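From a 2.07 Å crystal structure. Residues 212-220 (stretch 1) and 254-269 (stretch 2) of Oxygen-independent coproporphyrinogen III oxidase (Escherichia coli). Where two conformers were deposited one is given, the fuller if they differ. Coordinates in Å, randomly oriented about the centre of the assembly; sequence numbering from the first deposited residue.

Stretch 1, residues 212-220: YGLPKQTPE
Stretch 2, residues 254-269: KIKDADLPSPQQKLDI

A contact that buries 764 Å² is fastened by a single direct hydrogen bond, and water carries most of the remaining polar traffic. Lys-216 N donates to Asp-259 O at 2.8 Å, nearly linear at 172°, and the same carbonyl also receives a CA-H contact, Pro-215 CA lying 3.5 Å from Asp-259 O.

The donor sits inside a type II turn. Leu-214 to Gln-217 closes with Gln-217 N to Leu-214 O at 3.1 Å; Pro-215 (phi/psi -56/136) and Lys-216 (70/4) occupy the central positions, so the Lys-216 amide is left free to reach across. The turn is braced from within by Gln-217 (chi1 m, chi2 t), whose OE1 accepts from Leu-214 N at 2.9 Å and, weakly, from Gly-213 N at 2.6 Å.

No single direction describes the pairing. Gly-213 to Pro-215 runs against Asp-259 to Pro-261; then the turn reverses stretch 1, and from Lys-216 to Pro-219 it follows the course of stretch 2 into the helix. Gly-213 lies beside Pro-261 (CA to CA 5.9 Å), Pro-215 beside Leu-260 (4.4 Å), Thr-218 beside Gln-265 (6.2 Å) and Pro-219 beside Ile-269 (4.9 Å). In stretch 2, a 3-10 segment at 257-259 leads through extended Leu-260 and Pro-261 to a helix beginning at Pro-263. Ser-262 (chi1 p) caps it: Gln-265 N donates to Ser-262 OG at 3.1 Å, and Gln-265 OE1 returns the favour by accepting from Ser-262 N at 3.0 Å. Thr-218 (chi1 p) is likewise the N-cap of the helix starting at Pro-219.

Prolines supply rigid apolar surface. The C-gamma endo ring of Pro-215 places CG 3.9 Å from Ile-255 CG2 and CD 3.9 Å from Leu-260 CD2, with Ile-255 and Leu-260 both m,t. Pro-261, also endo, packs on backbone: its CD is 3.4 Å from Leu-214 O, and its CB 3.6 Å from Gln-217 O. Pro-219, C-gamma exo, fits against the helix, CG 3.7 Å from Asp-268 CB and CD 4.1 Å from Ile-269 CG1. Ile-269 (m,t) points toward stretch 1 and also reaches Tyr-212, its CG2 3.6 Å from Tyr-212 CB; the tyrosine has chi1 p and chi2 -84°.

Gly-213, at phi/psi 101/5, is required twice over. A CB would jam against the preceding carbonyl, and it would fall 2.6 Å from Lys-266 NZ. Lys-266 (m,t,p,t) uses that space, bringing CE within 3.7 Å of Gly-213 CA.

Water completes the polar joints. Water 1 donates to Gly-213 O at 2.8 Å and accepts from Lys-266 NZ at 3.1 Å. Lys-216 (m,m,t,t) and Asp-259 (chi1 m) attract across the surface, but Lys-216 NZ to Asp-259 OD1 is 4.3 Å, beyond a salt bridge; water 2 accepts from that NZ at 3.0 Å and donates to that OD1 at 2.4 Å. Water 3 donates to both Gln-217 O (2.8 Å) and Asp-259 O (3.1 Å), giving the carbonyl of the direct bond a further donor.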

ATOM      1  N   TYR A 212      13.992  -3.990   5.911  1.00 12.30           N
ATOM      2  CA  TYR A 212      15.019  -4.961   6.348  1.00 12.54           C
ATOM      3  C   TYR A 212      15.559  -5.700   5.121  1.00 11.96           C
ATOM      4  O   TYR A 212      14.846  -5.938   4.155  1.00 11.38           O
ATOM      5  CB  TYR A 212      14.518  -5.912   7.459  1.00 13.16           C
ATOM      6  CG  TYR A 212      13.570  -6.993   7.025  1.00 13.57           C
ATOM      7  CD1 TYR A 212      12.245  -6.744   6.911  1.00 12.78           C
ATOM      8  CD2 TYR A 212      14.037  -8.272   6.722  1.00 16.80           C
ATOM      9  CE1 TYR A 212      11.378  -7.706   6.519  1.00 13.75           C
ATOM     10  CE2 TYR A 212      13.150  -9.276   6.334  1.00 17.33           C
ATOM     11  CZ  TYR A 212      11.837  -8.951   6.198  1.00 14.35           C
ATOM     12  OH  TYR A 212      10.942  -9.897   5.811  1.00 24.33           O
ATOM     13  N   GLY A 213      16.828  -6.020   5.147  1.00 12.04           N
ATOM     14  CA  GLY A 213      17.536  -6.562   3.966  1.00 12.05           C
ATOM     15  C   GLY A 213      18.411  -5.565   3.188  1.00 12.12           C
ATOM     16  O   GLY A 213      18.927  -5.868   2.133  1.00 11.29           O
ATOM     17  N   LEU A 214      18.540  -4.351   3.705  1.00 12.93           N
ATOM     18  CA  LEU A 214      19.387  -3.331   3.101  1.00 12.08           C
ATOM     19  C   LEU A 214      20.844  -3.651   3.355  1.00 12.88           C
ATOM     20  O   LEU A 214      21.150  -4.369   4.295  1.00 12.60           O
ATOM     21  CB  LEU A 214      19.029  -1.966   3.685  1.00 11.98           C
ATOM     22  CG  LEU A 214      17.687  -1.372   3.352  1.00 12.50           C
ATOM     23  CD1 LEU A 214      17.447  -0.061   4.040  1.00 14.61           C
ATOM     24  CD2 LEU A 214      17.443  -1.170   1.824  1.00 14.08           C
ATOM     25  N   PRO A 215      21.772  -3.078   2.547  1.00 13.56           N
ATOM     26  CA  PRO A 215      23.192  -3.342   2.698  1.00 14.03           C
ATOM     27  C   PRO A 215      23.697  -3.033   4.062  1.00 14.57           C
ATOM     28  O   PRO A 215      23.400  -2.038   4.660  1.00 14.45           O
ATOM     29  CB  PRO A 215      23.857  -2.451   1.640  1.00 14.16           C
ATOM     30  CG  PRO A 215      22.862  -1.475   1.293  1.00 15.35           C
ATOM     31  CD  PRO A 215      21.497  -2.132   1.436  1.00 14.63           C
ATOM     32  N   LYS A 216      24.486  -3.954   4.545  1.00 16.53           N
ATOM     33  CA  LYS A 216      25.146  -3.910   5.850  1.00 18.13           C
ATOM     34  C   LYS A 216      24.223  -4.064   7.064  1.00 18.25           C
ATOM     35  O   LYS A 216      24.709  -4.042   8.175  1.00 18.68           O
ATOM     36  CB  LYS A 216      26.064  -2.668   6.020  1.00 18.68           C
ATOM     37  CG  LYS A 216      27.228  -2.605   5.011  1.00 22.08           C
ATOM     38  CD  LYS A 216      28.217  -3.756   5.281  1.00 27.33           C
ATOM     39  CE  LYS A 216      29.603  -3.482   4.679  1.00 30.98           C
ATOM     40  NZ  LYS A 216      30.551  -4.479   5.262  1.00 33.68           N
ATOM     41  N   GLN A 217      22.927  -4.297   6.888  1.00 17.09           N
ATOM     42  CA  GLN A 217      22.058  -4.586   8.060  1.00 15.96           C
ATOM     43  C   GLN A 217      22.329  -5.972   8.578  1.00 16.12           C
ATOM     44  O   GLN A 217      22.517  -6.906   7.785  1.00 17.46           O
ATOM     45  CB  GLN A 217      20.582  -4.526   7.689  1.00 15.02           C
ATOM     46  CG  GLN A 217      20.096  -3.117   7.438  1.00 15.46           C
ATOM     47  CD  GLN A 217      18.602  -3.112   7.092  1.00 16.26           C
ATOM     48  OE1 GLN A 217      18.075  -4.131   6.523  1.00 18.09           O
ATOM     49  NE2 GLN A 217      17.915  -2.028   7.397  1.00 12.82           N
ATOM     50  N   THR A 218      22.347  -6.142   9.876  1.00 16.14           N
ATOM     51  CA  THR A 218      22.412  -7.468  10.511  1.00 15.85           C
ATOM     52  C   THR A 218      21.342  -7.558  11.611  1.00 15.54           C
ATOM     53  O   THR A 218      20.741  -6.570  11.921  1.00 14.04           O
ATOM     54  CB  THR A 218      23.764  -7.629  11.220  1.00 15.88           C
ATOM     55  OG1 THR A 218      23.851  -6.595  12.181  1.00 15.48           O
ATOM     56  CG2 THR A 218      25.045  -7.398  10.270  1.00 16.57           C
ATOM     57  N   PRO A 219      21.085  -8.738  12.181  1.00 15.10           N
ATOM     58  CA  PRO A 219      20.214  -8.852  13.361  1.00 15.52           C
ATOM     59  C   PRO A 219      20.526  -7.822  14.439  1.00 16.07           C
ATOM     60  O   PRO A 219      19.592  -7.144  14.942  1.00 14.74           O
ATOM     61  CB  PRO A 219      20.391 -10.335  13.801  1.00 15.30           C
ATOM     62  CG  PRO A 219      20.618 -11.044  12.495  1.00 15.70           C
ATOM     63  CD  PRO A 219      21.447 -10.053  11.647  1.00 15.19           C
ATOM     64  N   GLU A 220      21.809  -7.666  14.743  0.50 16.08           N
ATOM     65  CA  GLU A 220      22.233  -6.793  15.820  0.50 17.10           C
ATOM     66  C   GLU A 220      22.060  -5.272  15.461  0.50 16.47           C
ATOM     67  O   GLU A 220      21.631  -4.472  16.315  0.50 16.21           O
ATOM     68  CB  GLU A 220      23.655  -7.209  16.299  0.50 17.65           C
ATOM     69  CG  GLU A 220      23.724  -8.577  17.085  0.50 19.81           C
ATOM     70  CD  GLU A 220      23.645  -9.918  16.247  0.50 24.49           C
ATOM     71  OE1 GLU A 220      24.151 -10.006  15.077  0.50 25.05           O
ATOM     72  OE2 GLU A 220      23.066 -10.944  16.784  0.50 27.73           O
ATOM     73  N   LYS A 254      23.806   0.695  -7.528  0.80 15.68           N
ATOM     74  CA  LYS A 254      24.784   1.311  -6.610  0.80 16.81           C
ATOM     75  C   LYS A 254      24.919   0.569  -5.327  0.80 16.81           C
ATOM     76  O   LYS A 254      25.806   0.885  -4.541  0.80 18.07           O
ATOM     77  CB  LYS A 254      24.385   2.781  -6.334  0.80 17.25           C
ATOM     78  CG  LYS A 254      24.534   3.621  -7.595  0.80 20.23           C
ATOM     79  CD  LYS A 254      24.774   5.103  -7.357  0.80 23.20           C
ATOM     80  CE  LYS A 254      25.430   5.789  -8.584  0.80 22.92           C
ATOM     81  NZ  LYS A 254      26.767   6.275  -8.203  0.80 22.14           N
ATOM     82  N   ILE A 255      24.025  -0.395  -5.080  1.00 16.18           N
ATOM     83  CA  ILE A 255      24.085  -1.232  -3.917  1.00 17.01           C
ATOM     84  C   ILE A 255      24.930  -2.472  -4.278  1.00 18.87           C
ATOM     85  O   ILE A 255      24.715  -3.099  -5.270  1.00 19.75           O
ATOM     86  CB  ILE A 255      22.639  -1.575  -3.454  1.00 16.22           C
ATOM     87  CG1 ILE A 255      21.993  -0.329  -2.852  1.00 14.66           C
ATOM     88  CG2 ILE A 255      22.623  -2.689  -2.450  1.00 17.15           C
ATOM     89  CD1 ILE A 255      20.565  -0.488  -2.505  1.00 15.62           C
ATOM     90  N   LYS A 256      25.924  -2.770  -3.459  0.50 19.82           N
ATOM     91  CA  LYS A 256      26.747  -3.962  -3.624  0.50 20.89           C
ATOM     92  C   LYS A 256      25.977  -5.200  -3.103  0.50 20.83           C
ATOM     93  O   LYS A 256      25.582  -5.265  -1.930  0.50 19.23           O
ATOM     94  CB  LYS A 256      28.080  -3.845  -2.836  0.50 21.50           C
ATOM     95  CG  LYS A 256      29.192  -2.951  -3.424  0.50 23.27           C
ATOM     96  CD  LYS A 256      29.559  -3.303  -4.884  0.50 24.13           C
ATOM     97  CE  LYS A 256      30.949  -2.800  -5.265  0.50 25.21           C
ATOM     98  NZ  LYS A 256      31.621  -3.684  -6.261  0.50 25.68           N
ATOM     99  N   ASP A 257      25.778  -6.176  -3.977  1.00 20.58           N
ATOM    100  CA  ASP A 257      25.133  -7.436  -3.597  1.00 22.30           C
ATOM    101  C   ASP A 257      25.849  -8.118  -2.410  1.00 22.15           C
ATOM    102  O   ASP A 257      25.217  -8.649  -1.515  1.00 22.49           O
ATOM    103  CB  ASP A 257      25.110  -8.382  -4.827  1.00 24.04           C
ATOM    104  CG  ASP A 257      24.030  -7.992  -5.825  1.00 27.32           C
ATOM    105  OD1 ASP A 257      23.768  -6.800  -6.100  1.00 31.94           O
ATOM    106  OD2 ASP A 257      23.350  -8.853  -6.367  1.00 36.96           O
ATOM    107  N   ALA A 258      27.152  -8.030  -2.360  1.00 21.86           N
ATOM    108  CA  ALA A 258      27.882  -8.601  -1.254  1.00 22.10           C
ATOM    109  C   ALA A 258      27.618  -7.987   0.109  1.00 21.74           C
ATOM    110  O   ALA A 258      27.924  -8.620   1.120  1.00 21.35           O
ATOM    111  CB  ALA A 258      29.420  -8.604  -1.564  1.00 22.91           C
ATOM    112  N   ASP A 259      27.093  -6.764   0.173  1.00 21.33           N
ATOM    113  CA  ASP A 259      26.761  -6.135   1.466  1.00 20.80           C
ATOM    114  C   ASP A 259      25.408  -6.602   1.985  1.00 19.92           C
ATOM    115  O   ASP A 259      25.048  -6.325   3.146  1.00 18.87           O
ATOM    116  CB  ASP A 259      26.661  -4.618   1.368  1.00 21.03           C
ATOM    117  CG  ASP A 259      27.991  -3.937   1.061  1.00 23.83           C
ATOM    118  OD1 ASP A 259      29.047  -4.558   1.274  1.00 21.34           O
ATOM    119  OD2 ASP A 259      28.035  -2.757   0.605  1.00 22.79           O
ATOM    120  N   LEU A 260      24.608  -7.224   1.123  1.00 19.40           N
ATOM    121  CA  LEU A 260      23.255  -7.607   1.550  1.00 18.31           C
ATOM    122  C   LEU A 260      23.354  -8.712   2.560  1.00 18.58           C
ATOM    123  O   LEU A 260      24.203  -9.575   2.487  1.00 17.34           O
ATOM    124  CB  LEU A 260      22.380  -8.021   0.364  1.00 17.80           C
ATOM    125  CG  LEU A 260      22.188  -6.945  -0.741  1.00 16.13           C
ATOM    126  CD1 LEU A 260      21.347  -7.519  -1.861  1.00 19.48           C
ATOM    127  CD2 LEU A 260      21.604  -5.703  -0.219  1.00 12.78           C
ATOM    128  N   PRO A 261      22.457  -8.706   3.517  1.00 19.00           N
ATOM    129  CA  PRO A 261      22.434  -9.811   4.490  1.00 18.55           C
ATOM    130  C   PRO A 261      22.101 -11.181   3.889  1.00 18.45           C
ATOM    131  O   PRO A 261      21.325 -11.281   2.941  1.00 17.39           O
ATOM    132  CB  PRO A 261      21.369  -9.374   5.505  1.00 18.62           C
ATOM    133  CG  PRO A 261      20.665  -8.259   4.913  1.00 18.32           C
ATOM    134  CD  PRO A 261      21.432  -7.685   3.769  1.00 17.98           C
ATOM    135  N   SER A 262      22.688 -12.216   4.485  1.00 17.01           N
ATOM    136  CA  SER A 262      22.441 -13.591   4.128  1.00 17.55           C
ATOM    137  C   SER A 262      20.989 -13.895   4.407  1.00 17.55           C
ATOM    138  O   SER A 262      20.366 -13.144   5.126  1.00 17.52           O
ATOM    139  CB  SER A 262      23.340 -14.511   4.922  1.00 17.17           C
ATOM    140  OG  SER A 262      22.817 -14.605   6.236  1.00 17.28           O
ATOM    141  N   PRO A 263      20.431 -14.907   3.778  1.00 17.07           N
ATOM    142  CA  PRO A 263      19.051 -15.341   4.051  1.00 17.11           C
ATOM    143  C   PRO A 263      18.769 -15.694   5.540  1.00 16.46           C
ATOM    144  O   PRO A 263      17.699 -15.344   6.005  1.00 16.35           O
ATOM    145  CB  PRO A 263      18.893 -16.618   3.183  1.00 18.89           C
ATOM    146  CG  PRO A 263      19.884 -16.362   1.979  1.00 19.64           C
ATOM    147  CD  PRO A 263      21.057 -15.675   2.685  1.00 19.28           C
ATOM    148  N   GLN A 264      19.687 -16.348   6.234  0.70 15.55           N
ATOM    149  CA  GLN A 264      19.506 -16.641   7.656  0.70 15.59           C
ATOM    150  C   GLN A 264      19.474 -15.293   8.458  0.70 15.39           C
ATOM    151  O   GLN A 264      18.652 -15.139   9.372  0.70 14.89           O
ATOM    152  CB  GLN A 264      20.590 -17.594   8.170  0.70 15.59           C
ATOM    153  CG  GLN A 264      20.346 -18.201   9.600  0.70 16.98           C
ATOM    154  CD  GLN A 264      18.902 -18.558   9.838  0.70 17.62           C
ATOM    155  OE1 GLN A 264      18.242 -17.990  10.696  0.70 19.13           O
ATOM    156  NE2 GLN A 264      18.397 -19.436   9.041  0.70 16.66           N
ATOM    157  N   GLN A 265      20.328 -14.330   8.092  1.00 14.90           N
ATOM    158  CA  GLN A 265      20.308 -13.041   8.732  1.00 15.47           C
ATOM    159  C   GLN A 265      18.920 -12.356   8.551  1.00 15.86           C
ATOM    160  O   GLN A 265      18.366 -11.799   9.533  1.00 15.20           O
ATOM    161  CB  GLN A 265      21.481 -12.156   8.300  1.00 15.67           C
ATOM    162  CG  GLN A 265      22.874 -12.502   8.913  1.00 15.84           C
ATOM    163  CD  GLN A 265      23.990 -11.639   8.309  1.00 17.74           C
ATOM    164  OE1 GLN A 265      23.992 -11.367   7.105  1.00 18.91           O
ATOM    165  NE2 GLN A 265      24.894 -11.168   9.140  1.00 15.73           N
ATOM    166  N   LYS A 266      18.342 -12.423   7.351  0.50 15.17           N
ATOM    167  CA  LYS A 266      17.064 -11.750   7.104  0.50 15.76           C
ATOM    168  C   LYS A 266      15.918 -12.426   7.906  0.50 15.91           C
ATOM    169  O   LYS A 266      15.003 -11.760   8.369  0.50 14.90           O
ATOM    170  CB  LYS A 266      16.728 -11.686   5.604  0.50 15.56           C
ATOM    171  CG  LYS A 266      17.720 -10.935   4.751  0.50 16.34           C
ATOM    172  CD  LYS A 266      17.189 -10.706   3.250  0.50 17.91           C
ATOM    173  CE  LYS A 266      15.907  -9.761   3.181  0.50 19.41           C
ATOM    174  NZ  LYS A 266      15.488  -9.133   1.763  0.50 19.05           N
ATOM    175  N   LEU A 267      15.988 -13.738   8.052  1.00 15.98           N
ATOM    176  CA  LEU A 267      15.034 -14.477   8.851  1.00 17.30           C
ATOM    177  C   LEU A 267      15.171 -14.126  10.315  1.00 16.52           C
ATOM    178  O   LEU A 267      14.161 -14.015  10.992  1.00 16.94           O
ATOM    179  CB  LEU A 267      15.190 -16.008   8.738  1.00 17.82           C
ATOM    180  CG  LEU A 267      14.831 -16.608   7.373  1.00 22.77           C
ATOM    181  CD1 LEU A 267      15.030 -18.064   7.335  1.00 26.55           C
ATOM    182  CD2 LEU A 267      13.408 -16.258   6.993  1.00 26.95           C
ATOM    183  N   ASP A 268      16.395 -13.972  10.789  1.00 14.85           N
ATOM    184  CA  ASP A 268      16.618 -13.615  12.189  1.00 14.29           C
ATOM    185  C   ASP A 268      16.133 -12.145  12.420  1.00 14.03           C
ATOM    186  O   ASP A 268      15.521 -11.874  13.427  1.00 11.74           O
ATOM    187  CB  ASP A 268      18.058 -13.751  12.606  1.00 13.18           C
ATOM    188  CG  ASP A 268      18.492 -15.208  12.724  1.00 16.30           C
ATOM    189  OD1 ASP A 268      17.639 -16.176  12.721  1.00 15.41           O
ATOM    190  OD2 ASP A 268      19.689 -15.456  12.846  1.00 17.98           O
ATOM    191  N   ILE A 269      16.353 -11.253  11.457  1.00 14.35           N
ATOM    192  CA  ILE A 269      15.825  -9.875  11.529  1.00 13.55           C
ATOM    193  C   ILE A 269      14.340  -9.901  11.645  1.00 14.54           C
ATOM    194  O   ILE A 269      13.771  -9.228  12.509  1.00 15.04           O
ATOM    195  CB  ILE A 269      16.267  -9.045  10.426  1.00 13.65           C
ATOM    196  CG1 ILE A 269      17.745  -8.791  10.550  1.00 13.29           C
ATOM    197  CG2 ILE A 269      15.462  -7.648  10.429  1.00 13.85           C
ATOM    198  CD1 ILE A 269      18.367  -8.187   9.261  1.00 14.56           C
TER
HETATM  199  O   HOH W   1      18.321  -8.264   0.895  1.00 22.23           O
HETATM  200  O   HOH W   2      30.009  -6.173   2.804  1.00 47.91           O
HETATM  201  O   HOH W   3      24.697  -7.406   6.023  1.00 37.73           O
HETATM  202  O   HOH W   4      24.782 -11.680  12.079  1.00 45.71           O